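Local coordinates for protein uncharacterized esterase YxiM (Bacillus subtilis, PDB 2O14) that is uncharacterised but probably hydrolyses esters as a GDSL-family enzyme, and joins its hydrolase domain to a manganese-containing galactose-binding-like beta domain, at residues A[14-19]-A[82-87]; A[89-94]-A[150-155]; A[104-109]-A[130-135]; A[32-37]-A[52-57]. One frame throughout, in Å; residues are numbered along the deposited sequence.

In the fold
All four contacts lie in the galactose-binding-like beta domain, a sandwich of two facing sheets. Contact 1 bridges the sheets. Contact 2, its centre about 8 Å from that of contact 1, pairs two strands of the mixed sheet, and contact 3 pairs strands of the antiparallel sheet, with its centre about 12 Å from that of contact 2; leucine, isoleucine and valine side chains of the two meet in the core. Contact 4 sets the loop that runs from one sheet to the other against strand 52-56, its centre about 19 Å from the centre of contact 1. Manganese is bound at Asp19 in contact 1, while Ser171, Asp339 and His342, the probable active-site residues, belong to the hydrolase domain, away from all four contacts.

Contact 1 (A[14-19]-A[82-87]); sequences KVYQFD and VDLPNG. With MN (manganese (II) ion), chain B.
The ring of Tyr16 lies under the Leu84 methyl CD2, which sits 3.5 Å from the ring centroid and 12° off the ring normal, a CH-pi contact over the middle of one face. It closes part of the gap between the two sheets of a beta sandwich, the galactose-binding-like domain: Tyr16 belongs to strand 15-20 of the mixed sheet, and Leu84 follows strand 80-83 of the antiparallel sheet facing it. The tyrosine CG is anti to its carbonyl carbon (chi1 -56°), and the ring carries on toward the other sheet until its hydroxyl meets Pro85 tip to tip, with Tyr16 OH 3.6 Å from Pro85 CD. The two side chains Tyr16 and Leu84 slide past each other in opposite directions, which brings the single methyl over all six ring carbons. An alanine in place of Tyr16 would probably open a gap at this partly exposed margin, leaving Leu84 CD2 and Pro85 CD without the ring and hydroxyl they rest against. Two residues further along the strand, Phe18 enters the buried interior, where its CZ packs 4.0 Å from Val82 CG2; Phe80 meets the same ring edge-to-face. No hydrogen bond links the two segments, and the Asp83 carboxylate leads away to Tyr38 and Gln131. Asp19, at the other end of the strand from Tyr16, turns from this interface to a manganese ion that Ser24, Asp65 and two waters also bind; it grips the metal with both carboxylate oxygens, Asp19 OD1 at 2.4 Å and OD2 at 2.3 Å.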
loop_
_atom_site.group_PDB
_atom_site.type_symbol
_atom_site.label_atom_id
_atom_site.label_comp_id
_atom_site.label_asym_id
_atom_site.label_seq_id
_atom_site.Cartn_x
_atom_site.Cartn_y
_atom_site.Cartn_z
ATOM N N LYS A 14 15.238 21.094 7.555
ATOM C CA LYS A 14 15.005 20.076 8.623
ATOM C C LYS A 14 14.992 18.662 8.043
ATOM O O LYS A 14 13.924 18.081 7.838
ATOM C CB LYS A 14 13.668 20.343 9.325
ATOM C CG LYS A 14 13.529 21.753 9.884
ATOM C CD LYS A 14 12.129 22.006 10.437
ATOM C CE LYS A 14 11.976 23.442 10.942
ATOM N NZ LYS A 14 10.599 23.746 11.438
ATOM N N VAL A 15 16.177 18.115 7.779
ATOM C CA VAL A 15 16.289 16.764 7.232
ATOM C C VAL A 15 17.278 15.908 8.029
ATOM O O VAL A 15 18.411 16.323 8.296
ATOM C CB VAL A 15 16.726 16.791 5.740
ATOM C CG1 VAL A 15 18.085 17.465 5.601
ATOM C CG2 VAL A 15 16.771 15.374 5.183
ATOM N N TYR A 16 16.827 14.718 8.415
ATOM C CA TYR A 16 17.639 13.769 9.177
ATOM C C TYR A 16 17.955 12.604 8.242
ATOM O O TYR A 16 17.049 12.019 7.652
ATOM C CB TYR A 16 16.857 13.249 10.387
ATOM C CG TYR A 16 16.337 14.325 11.311
ATOM C CD1 TYR A 16 15.374 15.238 10.884
ATOM C CD2 TYR A 16 16.804 14.430 12.617
ATOM C CE1 TYR A 16 14.889 16.232 11.740
ATOM C CE2 TYR A 16 16.326 15.416 13.479
ATOM C CZ TYR A 16 15.373 16.313 13.035
ATOM O OH TYR A 16 14.917 17.297 13.882
ATOM N N GLN A 17 19.231 12.266 8.105
ATOM C CA GLN A 17 19.623 11.178 7.218
ATOM C C GLN A 17 20.457 10.130 7.934
ATOM O O GLN A 17 21.483 10.436 8.545
ATOM C CB GLN A 17 20.374 11.741 6.012
ATOM C CG GLN A 17 19.503 12.662 5.180
ATOM C CD GLN A 17 20.209 13.241 3.976
ATOM O OE1 GLN A 17 19.613 13.996 3.211
ATOM N NE2 GLN A 17 21.478 12.891 3.796
ATOM N N PHE A 18 20.002 8.884 7.847
ATOM C CA PHE A 18 20.665 7.773 8.512
ATOM C C PHE A 18 21.110 6.696 7.536
ATOM O O PHE A 18 20.333 6.245 6.702
ATOM C CB PHE A 18 19.716 7.170 9.554
ATOM C CG PHE A 18 19.272 8.151 10.605
ATOM C CD1 PHE A 18 20.143 8.557 11.614
ATOM C CD2 PHE A 18 17.991 8.701 10.567
ATOM C CE1 PHE A 18 19.741 9.497 12.573
ATOM C CE2 PHE A 18 17.581 9.642 11.519
ATOM C CZ PHE A 18 18.455 10.039 12.523
ATOM N N ASP A 19 22.375 6.306 7.641
ATOM C CA ASP A 19 22.947 5.258 6.799
ATOM C C ASP A 19 23.173 4.061 7.721
ATOM O O ASP A 19 24.137 4.023 8.479
ATOM C CB ASP A 19 24.275 5.727 6.183
ATOM C CG ASP A 19 25.062 4.592 5.538
ATOM O OD1 ASP A 19 24.442 3.582 5.161
ATOM O OD2 ASP A 19 26.301 4.710 5.396
ATOM N N VAL A 82 13.829 7.831 16.766
ATOM C CA VAL A 82 14.435 9.111 16.465
ATOM C C VAL A 82 13.539 10.211 17.024
ATOM O O VAL A 82 12.369 10.327 16.656
ATOM C CB VAL A 82 14.649 9.315 14.935
ATOM C CG1 VAL A 82 13.358 9.052 14.179
ATOM C CG2 VAL A 82 15.145 10.733 14.668
ATOM N N ASP A 83 14.084 10.993 17.948
ATOM C CA ASP A 83 13.331 12.086 18.546
ATOM C C ASP A 83 13.186 13.187 17.504
ATOM O O ASP A 83 14.155 13.545 16.833
ATOM C CB ASP A 83 14.057 12.615 19.785
ATOM C CG ASP A 83 14.213 11.559 20.857
ATOM O OD1 ASP A 83 13.235 10.830 21.109
ATOM O OD2 ASP A 83 15.304 11.460 21.454
ATOM N N LEU A 84 11.972 13.715 17.372
ATOM C CA LEU A 84 11.686 14.765 16.397
ATOM C C LEU A 84 10.641 15.750 16.906
ATOM O O LEU A 84 9.686 15.361 17.580
ATOM C CB LEU A 84 11.135 14.151 15.105
ATOM C CG LEU A 84 11.917 13.064 14.365
ATOM C CD1 LEU A 84 11.031 12.452 13.281
ATOM C CD2 LEU A 84 13.177 13.657 13.763
ATOM N N PRO A 85 10.810 17.045 16.594
ATOM C CA PRO A 85 9.809 18.011 17.054
ATOM C C PRO A 85 8.497 17.564 16.415
ATOM O O PRO A 85 8.505 17.046 15.298
ATOM C CB PRO A 85 10.306 19.329 16.468
ATOM C CG PRO A 85 11.807 19.144 16.449
ATOM C CD PRO A 85 11.954 17.720 15.952
ATOM N N ASN A 86 7.379 17.750 17.107
ATOM C CA ASN A 86 6.094 17.341 16.555
ATOM C C ASN A 86 5.800 18.032 15.222
ATOM O O ASN A 86 6.257 19.148 14.973
ATOM C CB ASN A 86 4.976 17.632 17.559
ATOM C CG ASN A 86 4.974 16.659 18.723
ATOM O OD1 ASN A 86 4.434 16.952 19.792
ATOM N ND2 ASN A 86 5.569 15.488 18.518
ATOM N N GLY A 87 5.033 17.352 14.374
ATOM C CA GLY A 87 4.676 17.890 13.071
ATOM C C GLY A 87 4.442 16.765 12.079
ATOM O O GLY A 87 4.373 15.600 12.471
HETATM MN MN MN B . 26.552 2.418 5.278
HETATM O O HOH W 1 26.168 2.700 7.573
HETATM O O HOH W 2 27.159 2.484 3.206
#

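Contact 2 (A[89-94]-A[150-155]); sequences YEVKVT and LKIKKL
Tyr89-Thr94 and Leu150-Leu155 run antiparallel at 159°, and the hydrogen-bonded pairs Glu90-Lys153 and Lys92-Lys151 tie them with four backbone bonds, the shortest from Glu90 N to Lys153 O at 2.6 Å. Between these pairs, carbonyl oxygens are also approached by CA-H groups, as where Ile152 CA lies 3.4 Å from Glu90 O. Tyr89, Val91, Val93, Leu150 and Ile152 are buried on one face, with Lys154 at its margin. Lys154 CG stands over one face of the Tyr89 ring, offset toward the rim and 4.1 Å from the centroid, while its CB and CD follow the ring toward the hydroxyl. CG anti to the backbone N (chi1 -170°) starts the extended lysine chain in that direction; its NZ then forms a salt bridge with Asp157, and Tyr89 OH bonds to Pro85 O. Ile152 CG2 comes 3.6 Å from Tyr89 CD2, and Leu150 CD2 rests against both Val91 CG1 and Val93 CG2. The opposite face is polar. Lys92 and Lys151 lie side by side with their CD atoms in contact, and Lys92 NZ is 4.2 Å from Lys151 NZ, a like-charge proximity that a long, weak ion pair from Lys92 to Glu120 may partly offset. Glu90 and Lys153 also run side by side, but Glu90 OE1 stays 4.1 Å from Lys153 NZ, beyond a salt bridge. A water lies within hydrogen-bonding distance of both Glu90 OE1 and Lys151 O. Strand 87-95 is flanked on its other side by strand 120-127, and strand 146-156 by strands 15-20 and 65-69, while Phe80 and Val82 of strand 80-83 pack on Leu150 and Ile152 from the facing sheet.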
loop_
_atom_site.group_PDB
_atom_site.type_symbol
_atom_site.label_atom_id
_atom_site.label_comp_id
_atom_site.label_asym_id
_atom_site.label_seq_id
_atom_site.Cartn_x
_atom_site.Cartn_y
_atom_site.Cartn_z
ATOM N N TYR A 89 5.848 14.616 8.923
ATOM C CA TYR A 89 7.132 14.300 8.306
ATOM C C TYR A 89 7.044 13.431 7.059
ATOM O O TYR A 89 6.098 12.666 6.877
ATOM C CB TYR A 89 8.055 13.596 9.308
ATOM C CG TYR A 89 8.612 14.493 10.383
ATOM C CD1 TYR A 89 7.850 14.847 11.492
ATOM C CD2 TYR A 89 9.900 15.013 10.278
ATOM C CE1 TYR A 89 8.362 15.697 12.473
ATOM C CE2 TYR A 89 10.419 15.863 11.249
ATOM C CZ TYR A 89 9.647 16.200 12.344
ATOM O OH TYR A 89 10.157 17.037 13.313
ATOM N N GLU A 90 8.046 13.569 6.200
ATOM C CA GLU A 90 8.130 12.769 4.995
ATOM C C GLU A 90 9.241 11.780 5.291
ATOM O O GLU A 90 10.331 12.178 5.698
ATOM C CB GLU A 90 8.524 13.620 3.789
ATOM C CG GLU A 90 8.730 12.797 2.515
ATOM C CD GLU A 90 9.239 13.628 1.349
ATOM O OE1 GLU A 90 10.451 13.952 1.317
ATOM O OE2 GLU A 90 8.421 13.959 0.464
ATOM N N VAL A 91 8.964 10.496 5.104
ATOM C CA VAL A 91 9.962 9.474 5.357
ATOM C C VAL A 91 10.279 8.678 4.096
ATOM O O VAL A 91 9.409 8.015 3.529
ATOM C CB VAL A 91 9.494 8.492 6.450
ATOM C CG1 VAL A 91 10.579 7.448 6.709
ATOM C CG2 VAL A 91 9.175 9.245 7.720
ATOM N N LYS A 92 11.524 8.762 3.647
ATOM C CA LYS A 92 11.942 8.014 2.476
ATOM C C LYS A 92 12.656 6.787 3.024
ATOM O O LYS A 92 13.606 6.909 3.795
ATOM C CB LYS A 92 12.900 8.834 1.615
ATOM C CG LYS A 92 13.425 8.064 0.415
ATOM C CD LYS A 92 14.670 8.721 -0.158
ATOM C CE LYS A 92 15.294 7.874 -1.254
ATOM N NZ LYS A 92 16.558 8.492 -1.750
ATOM N N VAL A 93 12.186 5.609 2.635
ATOM C CA VAL A 93 12.763 4.358 3.111
ATOM C C VAL A 93 13.585 3.658 2.041
ATOM O O VAL A 93 13.165 3.570 0.890
ATOM C CB VAL A 93 11.664 3.367 3.563
ATOM C CG1 VAL A 93 12.299 2.079 4.078
ATOM C CG2 VAL A 93 10.791 4.002 4.623
ATOM N N THR A 94 14.753 3.159 2.434
ATOM C CA THR A 94 15.630 2.425 1.527
ATOM C C THR A 94 16.016 1.140 2.250
ATOM O O THR A 94 16.760 1.175 3.228
ATOM C CB THR A 94 16.920 3.206 1.206
ATOM O OG1 THR A 94 16.588 4.506 0.701
ATOM C CG2 THR A 94 17.738 2.454 0.158
ATOM N N LEU A 150 17.503 5.903 5.783
ATOM C CA LEU A 150 16.286 6.653 6.036
ATOM C C LEU A 150 16.559 8.127 5.804
ATOM O O LEU A 150 17.630 8.630 6.154
ATOM C CB LEU A 150 15.807 6.488 7.477
ATOM C CG LEU A 150 15.113 5.212 7.936
ATOM C CD1 LEU A 150 14.663 5.393 9.391
ATOM C CD2 LEU A 150 13.913 4.925 7.043
ATOM N N LYS A 151 15.596 8.805 5.192
ATOM C CA LYS A 151 15.672 10.238 4.966
ATOM C C LYS A 151 14.366 10.756 5.545
ATOM O O LYS A 151 13.283 10.425 5.053
ATOM C CB LYS A 151 15.753 10.578 3.477
ATOM C CG LYS A 151 17.152 10.507 2.891
ATOM C CD LYS A 151 17.167 11.100 1.489
ATOM C CE LYS A 151 18.579 11.198 0.937
ATOM N NZ LYS A 151 18.590 11.879 -0.394
ATOM N N ILE A 152 14.472 11.551 6.602
ATOM C CA ILE A 152 13.304 12.099 7.271
ATOM C C ILE A 152 13.285 13.621 7.129
ATOM O O ILE A 152 14.195 14.310 7.590
ATOM C CB ILE A 152 13.325 11.687 8.752
ATOM C CG1 ILE A 152 13.376 10.155 8.840
ATOM C CG2 ILE A 152 12.109 12.242 9.480
ATOM C CD1 ILE A 152 13.725 9.620 10.210
ATOM N N LYS A 153 12.244 14.138 6.483
ATOM C CA LYS A 153 12.124 15.571 6.261
ATOM C C LYS A 153 10.808 16.120 6.806
ATOM O O LYS A 153 9.741 15.552 6.573
ATOM C CB LYS A 153 12.224 15.863 4.761
ATOM C CG LYS A 153 12.462 17.325 4.438
ATOM C CD LYS A 153 12.512 17.587 2.940
ATOM C CE LYS A 153 11.136 17.475 2.309
ATOM N NZ LYS A 153 11.149 17.953 0.895
ATOM N N LYS A 154 10.887 17.234 7.526
ATOM C CA LYS A 154 9.698 17.845 8.102
ATOM C C LYS A 154 8.923 18.621 7.037
ATOM O O LYS A 154 9.488 19.448 6.327
ATOM C CB LYS A 154 10.088 18.771 9.256
ATOM C CG LYS A 154 8.902 19.266 10.071
ATOM C CD LYS A 154 9.331 19.983 11.345
ATOM C CE LYS A 154 8.106 20.366 12.166
ATOM N NZ LYS A 154 8.434 21.018 13.468
ATOM N N LEU A 155 7.624 18.351 6.935
ATOM C CA LEU A 155 6.772 19.010 5.951
ATOM C C LEU A 155 5.942 20.150 6.529
ATOM O O LEU A 155 5.669 21.135 5.846
ATOM C CB LEU A 155 5.824 17.991 5.312
ATOM C CG LEU A 155 6.467 16.844 4.524
ATOM C CD1 LEU A 155 5.405 15.813 4.165
ATOM C CD2 LEU A 155 7.136 17.393 3.269
HETATM O O HOH W 3 12.388 12.617 2.986
#

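Contact 3 (A[104-109]-A[130-135]); sequences AAEGVF and GQLNLL
Ala104 and Leu135 form the close-packed end of this contact, an antiparallel hydrogen-bonded pair in which Ala104 N meets Leu135 O at 2.9 Å, nearly straight at 178°, and Leu135 N returns a bond to Ala104 O. Leu135 CG lies between its backbone N and carbonyl carbon (chi1 75°), and the branch ends with CD2 3.6 Å from Ala104 CB. On the other face of the sheet Ala105 CB also lies near Leu134 CB, in a looser apolar fit, with Ala105 CB 4.2 Å from Leu132 CD1.

The polar, partly exposed side begins where the chain turns. Ala105 to Val108 make a type I' turn, the tight reversal of a two-residue beta hairpin, with Glu106 and Gly107 both at positive phi. Glu106 bends back from this turn at chi2, and its OE1 accepts Asn133 N at 2.9 Å, nearly along the C-O axis, a side-chain acceptor for a strand N-H. Asn133 O is gripped by both Glu106 N and a water that also takes Gly107 N, while Asn133 ND2 is held by Gln131 OE1 and Asn81.

Strand 131-138 lies between strand 80-83 and strand 100-105 in the antiparallel sheet; Ile125 of strand 120-127 covers Ala105 and Leu132, and Val108, beyond the turn, meets Glu222 and Ala223 of helix 220-225.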
loop_
_atom_site.group_PDB
_atom_site.type_symbol
_atom_site.label_atom_id
_atom_site.label_comp_id
_atom_site.label_asym_id
_atom_site.label_seq_id
_atom_site.Cartn_x
_atom_site.Cartn_y
_atom_site.Cartn_z
ATOM N N ALA A 104 6.757 -0.545 9.167
ATOM C CA ALA A 104 5.813 -0.220 10.234
ATOM C C ALA A 104 6.350 0.961 11.041
ATOM O O ALA A 104 7.555 1.112 11.212
ATOM C CB ALA A 104 5.619 -1.430 11.151
ATOM N N ALA A 105 5.451 1.801 11.535
ATOM C CA ALA A 105 5.858 2.951 12.325
ATOM C C ALA A 105 4.671 3.357 13.172
ATOM O O ALA A 105 3.538 3.346 12.701
ATOM C CB ALA A 105 6.280 4.091 11.418
ATOM N N GLU A 106 4.934 3.696 14.430
ATOM C CA GLU A 106 3.880 4.091 15.352
ATOM C C GLU A 106 2.858 2.972 15.569
ATOM O O GLU A 106 1.665 3.233 15.737
ATOM C CB GLU A 106 3.177 5.349 14.841
ATOM C CG GLU A 106 4.123 6.526 14.622
ATOM C CD GLU A 106 5.017 6.793 15.830
ATOM O OE1 GLU A 106 6.211 6.419 15.781
ATOM O OE2 GLU A 106 4.520 7.367 16.831
ATOM N N GLY A 107 3.335 1.729 15.546
ATOM C CA GLY A 107 2.469 0.582 15.776
ATOM C C GLY A 107 1.602 0.056 14.644
ATOM O O GLY A 107 0.797 -0.853 14.868
ATOM N N VAL A 108 1.754 0.594 13.436
ATOM C CA VAL A 108 0.945 0.134 12.303
ATOM C C VAL A 108 1.714 0.118 10.985
ATOM O O VAL A 108 2.769 0.744 10.864
ATOM C CB VAL A 108 -0.309 1.019 12.099
ATOM C CG1 VAL A 108 -1.179 0.991 13.346
ATOM C CG2 VAL A 108 0.102 2.447 11.774
ATOM N N PHE A 109 1.184 -0.600 9.998
ATOM C CA PHE A 109 1.820 -0.657 8.688
ATOM C C PHE A 109 1.820 0.727 8.043
ATOM O O PHE A 109 0.860 1.488 8.199
ATOM C CB PHE A 109 1.067 -1.619 7.770
ATOM C CG PHE A 109 1.327 -3.067 8.060
ATOM C CD1 PHE A 109 2.621 -3.574 8.024
ATOM C CD2 PHE A 109 0.275 -3.938 8.315
ATOM C CE1 PHE A 109 2.869 -4.932 8.234
ATOM C CE2 PHE A 109 0.509 -5.301 8.527
ATOM C CZ PHE A 109 1.811 -5.799 8.484
ATOM N N GLY A 130 6.537 13.292 19.939
ATOM C CA GLY A 130 7.922 13.727 19.862
ATOM C C GLY A 130 8.963 12.682 19.505
ATOM O O GLY A 130 10.157 12.925 19.681
ATOM N N GLN A 131 8.533 11.533 18.992
ATOM C CA GLN A 131 9.473 10.474 18.627
ATOM C C GLN A 131 8.897 9.514 17.588
ATOM O O GLN A 131 7.731 9.122 17.670
ATOM C CB GLN A 131 9.878 9.686 19.878
ATOM C CG GLN A 131 10.978 8.667 19.654
ATOM C CD GLN A 131 11.304 7.883 20.915
ATOM O OE1 GLN A 131 10.542 7.016 21.331
ATOM N NE2 GLN A 131 12.436 8.196 21.532
ATOM N N LEU A 132 9.724 9.140 16.614
ATOM C CA LEU A 132 9.316 8.216 15.554
ATOM C C LEU A 132 9.917 6.841 15.839
ATOM O O LEU A 132 11.112 6.731 16.115
ATOM C CB LEU A 132 9.818 8.722 14.196
ATOM C CG LEU A 132 9.620 7.798 12.989
ATOM C CD1 LEU A 132 8.136 7.649 12.678
ATOM C CD2 LEU A 132 10.357 8.366 11.788
ATOM N N ASN A 133 9.091 5.797 15.780
ATOM C CA ASN A 133 9.558 4.434 16.034
ATOM C C ASN A 133 9.194 3.585 14.827
ATOM O O ASN A 133 8.017 3.301 14.574
ATOM C CB ASN A 133 8.918 3.883 17.309
ATOM C CG ASN A 133 8.923 4.903 18.442
ATOM O OD1 ASN A 133 8.053 5.767 18.510
ATOM N ND2 ASN A 133 9.920 4.823 19.316
ATOM N N LEU A 134 10.222 3.178 14.092
ATOM C CA LEU A 134 10.045 2.424 12.859
ATOM C C LEU A 134 10.810 1.102 12.796
ATOM O O LEU A 134 11.824 0.920 13.467
ATOM C CB LEU A 134 10.463 3.336 11.691
ATOM C CG LEU A 134 10.521 2.864 10.237
ATOM C CD1 LEU A 134 10.569 4.079 9.319
ATOM C CD2 LEU A 134 11.744 1.976 10.021
ATOM N N LEU A 135 10.295 0.170 12.001
ATOM C CA LEU A 135 10.959 -1.114 11.800
ATOM C C LEU A 135 10.527 -1.656 10.448
ATOM O O LEU A 135 9.540 -1.193 9.868
ATOM C CB LEU A 135 10.596 -2.133 12.893
ATOM C CG LEU A 135 9.217 -2.814 12.891
ATOM C CD1 LEU A 135 9.334 -4.185 13.542
ATOM C CD2 LEU A 135 8.185 -1.956 13.622
HETATM O O HOH W 4 6.279 1.034 15.242
#

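Contact 4 (A[32-37]-A[52-57]); sequences VRASDR and MRDVAA
Arg33 touches Asp54 with its aliphatic stem: Arg33 CG lies 3.3 Å from Asp54 OD2, the chain having set out anti to the backbone N (chi1 -178°). The guanidinium plane stands 86° from the carboxylate plane, and Arg33 NH1 remains 4.7 Å from Asp54 OD2, too far for a salt bridge. Next, Ala34 makes the one direct hydrogen bond of the contact, its N donating to Asp54 OD1 at 2.8 Å on the syn side, 25° out of the carboxylate plane. Its CB points to strand 52-56 and packs 3.8 Å from CB of Met52, a selenomethionine whose chain then leads off toward Val67 and Phe69. Here the loop is crossing from strand 30-32 of the mixed sheet to strand 44-46 of the antiparallel one, and Arg33 to Asp36 form a type I turn on the way. An alanine in place of Asp54 would probably leave Ala34 N without its acceptor and the water at Ser35 N without its carboxylate, weakening the tie between turn and strand. Ser35 N reaches, weakly, that water, which donates to Asp54 OD2. Asp36 N bonds to Arg33 O across the turn, and Asp36 OD2 receives Arg33 N at 2.7 Å from above the carboxylate plane.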
loop_
_atom_site.group_PDB
_atom_site.type_symbol
_atom_site.label_atom_id
_atom_site.label_comp_id
_atom_site.label_asym_id
_atom_site.label_seq_id
_atom_site.Cartn_x
_atom_site.Cartn_y
_atom_site.Cartn_z
ATOM N N VAL A 32 24.458 4.565 11.425
ATOM C CA VAL A 32 23.795 3.930 12.557
ATOM C C VAL A 32 24.014 2.429 12.461
ATOM O O VAL A 32 23.608 1.772 11.497
ATOM C CB VAL A 32 22.288 4.222 12.589
ATOM C CG1 VAL A 32 21.682 3.640 13.862
ATOM C CG2 VAL A 32 22.048 5.717 12.522
ATOM N N ARG A 33 24.666 1.909 13.488
ATOM C CA ARG A 33 25.032 0.506 13.603
ATOM C C ARG A 33 23.985 -0.216 14.462
ATOM O O ARG A 33 23.318 0.413 15.282
ATOM C CB ARG A 33 26.417 0.480 14.253
ATOM C CG ARG A 33 27.085 -0.844 14.465
ATOM C CD ARG A 33 28.347 -0.582 15.281
ATOM N NE ARG A 33 29.241 0.353 14.601
ATOM C CZ ARG A 33 30.271 -0.015 13.845
ATOM N NH1 ARG A 33 30.545 -1.304 13.678
ATOM N NH2 ARG A 33 31.019 0.904 13.245
ATOM N N ALA A 34 23.846 -1.526 14.278
ATOM C CA ALA A 34 22.869 -2.302 15.044
ATOM C C ALA A 34 23.048 -2.201 16.554
ATOM O O ALA A 34 22.070 -2.306 17.300
ATOM C CB ALA A 34 22.912 -3.768 14.625
ATOM N N SER A 35 24.285 -2.007 17.012
ATOM C CA SER A 35 24.541 -1.905 18.448
ATOM C C SER A 35 24.342 -0.491 18.989
ATOM O O SER A 35 24.550 -0.246 20.171
ATOM C CB SER A 35 25.961 -2.384 18.784
ATOM O OG SER A 35 26.940 -1.488 18.286
ATOM N N ASP A 36 23.959 0.448 18.130
ATOM C CA ASP A 36 23.733 1.810 18.597
ATOM C C ASP A 36 22.387 1.862 19.314
ATOM O O ASP A 36 21.338 2.022 18.686
ATOM C CB ASP A 36 23.736 2.813 17.435
ATOM C CG ASP A 36 25.132 3.058 16.868
ATOM O OD1 ASP A 36 26.119 3.000 17.632
ATOM O OD2 ASP A 36 25.241 3.331 15.657
ATOM N N ARG A 37 22.426 1.703 20.632
ATOM C CA ARG A 37 21.222 1.739 21.449
ATOM C C ARG A 37 20.665 3.158 21.458
ATOM O O ARG A 37 21.428 4.131 21.404
ATOM C CB ARG A 37 21.558 1.308 22.881
ATOM C CG ARG A 37 20.394 1.366 23.867
ATOM C CD ARG A 37 20.880 1.071 25.273
ATOM N NE ARG A 37 21.493 -0.251 25.358
ATOM C CZ ARG A 37 20.814 -1.394 25.321
ATOM N NH1 ARG A 37 19.490 -1.381 25.205
ATOM N NH2 ARG A 37 21.462 -2.551 25.393
HETATM N N MSE A 52 18.828 -6.691 16.796
HETATM C CA MSE A 52 19.248 -6.026 15.566
HETATM C C MSE A 52 20.590 -6.626 15.171
HETATM O O MSE A 52 21.372 -7.034 16.033
HETATM C CB MSE A 52 19.418 -4.522 15.790
HETATM C CG MSE A 52 18.170 -3.783 16.237
HETATM SE SE MSE A 52 16.688 -3.802 14.979
HETATM C CE MSE A 52 17.659 -3.301 13.385
ATOM N N ARG A 53 20.865 -6.676 13.872
ATOM C CA ARG A 53 22.123 -7.234 13.389
ATOM C C ARG A 53 22.632 -6.483 12.159
ATOM O O ARG A 53 21.849 -6.109 11.294
ATOM C CB ARG A 53 21.922 -8.711 13.048
ATOM C CG ARG A 53 23.116 -9.390 12.396
ATOM C CD ARG A 53 22.805 -10.856 12.142
ATOM N NE ARG A 53 22.513 -11.558 13.390
ATOM C CZ ARG A 53 21.852 -12.710 13.467
ATOM N NH1 ARG A 53 21.638 -13.275 14.649
ATOM N NH2 ARG A 53 21.394 -13.292 12.365
ATOM N N ASP A 54 23.939 -6.251 12.090
ATOM C CA ASP A 54 24.526 -5.561 10.942
ATOM C C ASP A 54 24.694 -6.568 9.813
ATOM O O ASP A 54 25.198 -7.663 10.032
ATOM C CB ASP A 54 25.901 -4.987 11.288
ATOM C CG ASP A 54 25.827 -3.853 12.278
ATOM O OD1 ASP A 54 24.947 -2.984 12.104
ATOM O OD2 ASP A 54 26.658 -3.820 13.214
ATOM N N VAL A 55 24.272 -6.206 8.607
ATOM C CA VAL A 55 24.414 -7.120 7.480
ATOM C C VAL A 55 24.805 -6.374 6.217
ATOM O O VAL A 55 24.532 -5.180 6.064
ATOM C CB VAL A 55 23.101 -7.908 7.198
ATOM C CG1 VAL A 55 22.727 -8.763 8.410
ATOM C CG2 VAL A 55 21.976 -6.946 6.854
ATOM N N ALA A 56 25.455 -7.092 5.312
ATOM C CA ALA A 56 25.873 -6.516 4.049
ATOM C C ALA A 56 24.651 -6.383 3.148
ATOM O O ALA A 56 23.639 -7.050 3.360
ATOM C CB ALA A 56 26.919 -7.418 3.391
ATOM N N ALA A 57 24.743 -5.496 2.162
ATOM C CA ALA A 57 23.669 -5.289 1.193
ATOM C C ALA A 57 24.315 -5.223 -0.192
ATOM O O ALA A 57 25.491 -4.869 -0.323
ATOM C CB ALA A 57 22.907 -4.010 1.498
HETATM O O HOH W 5 26.501 -3.480 15.783
#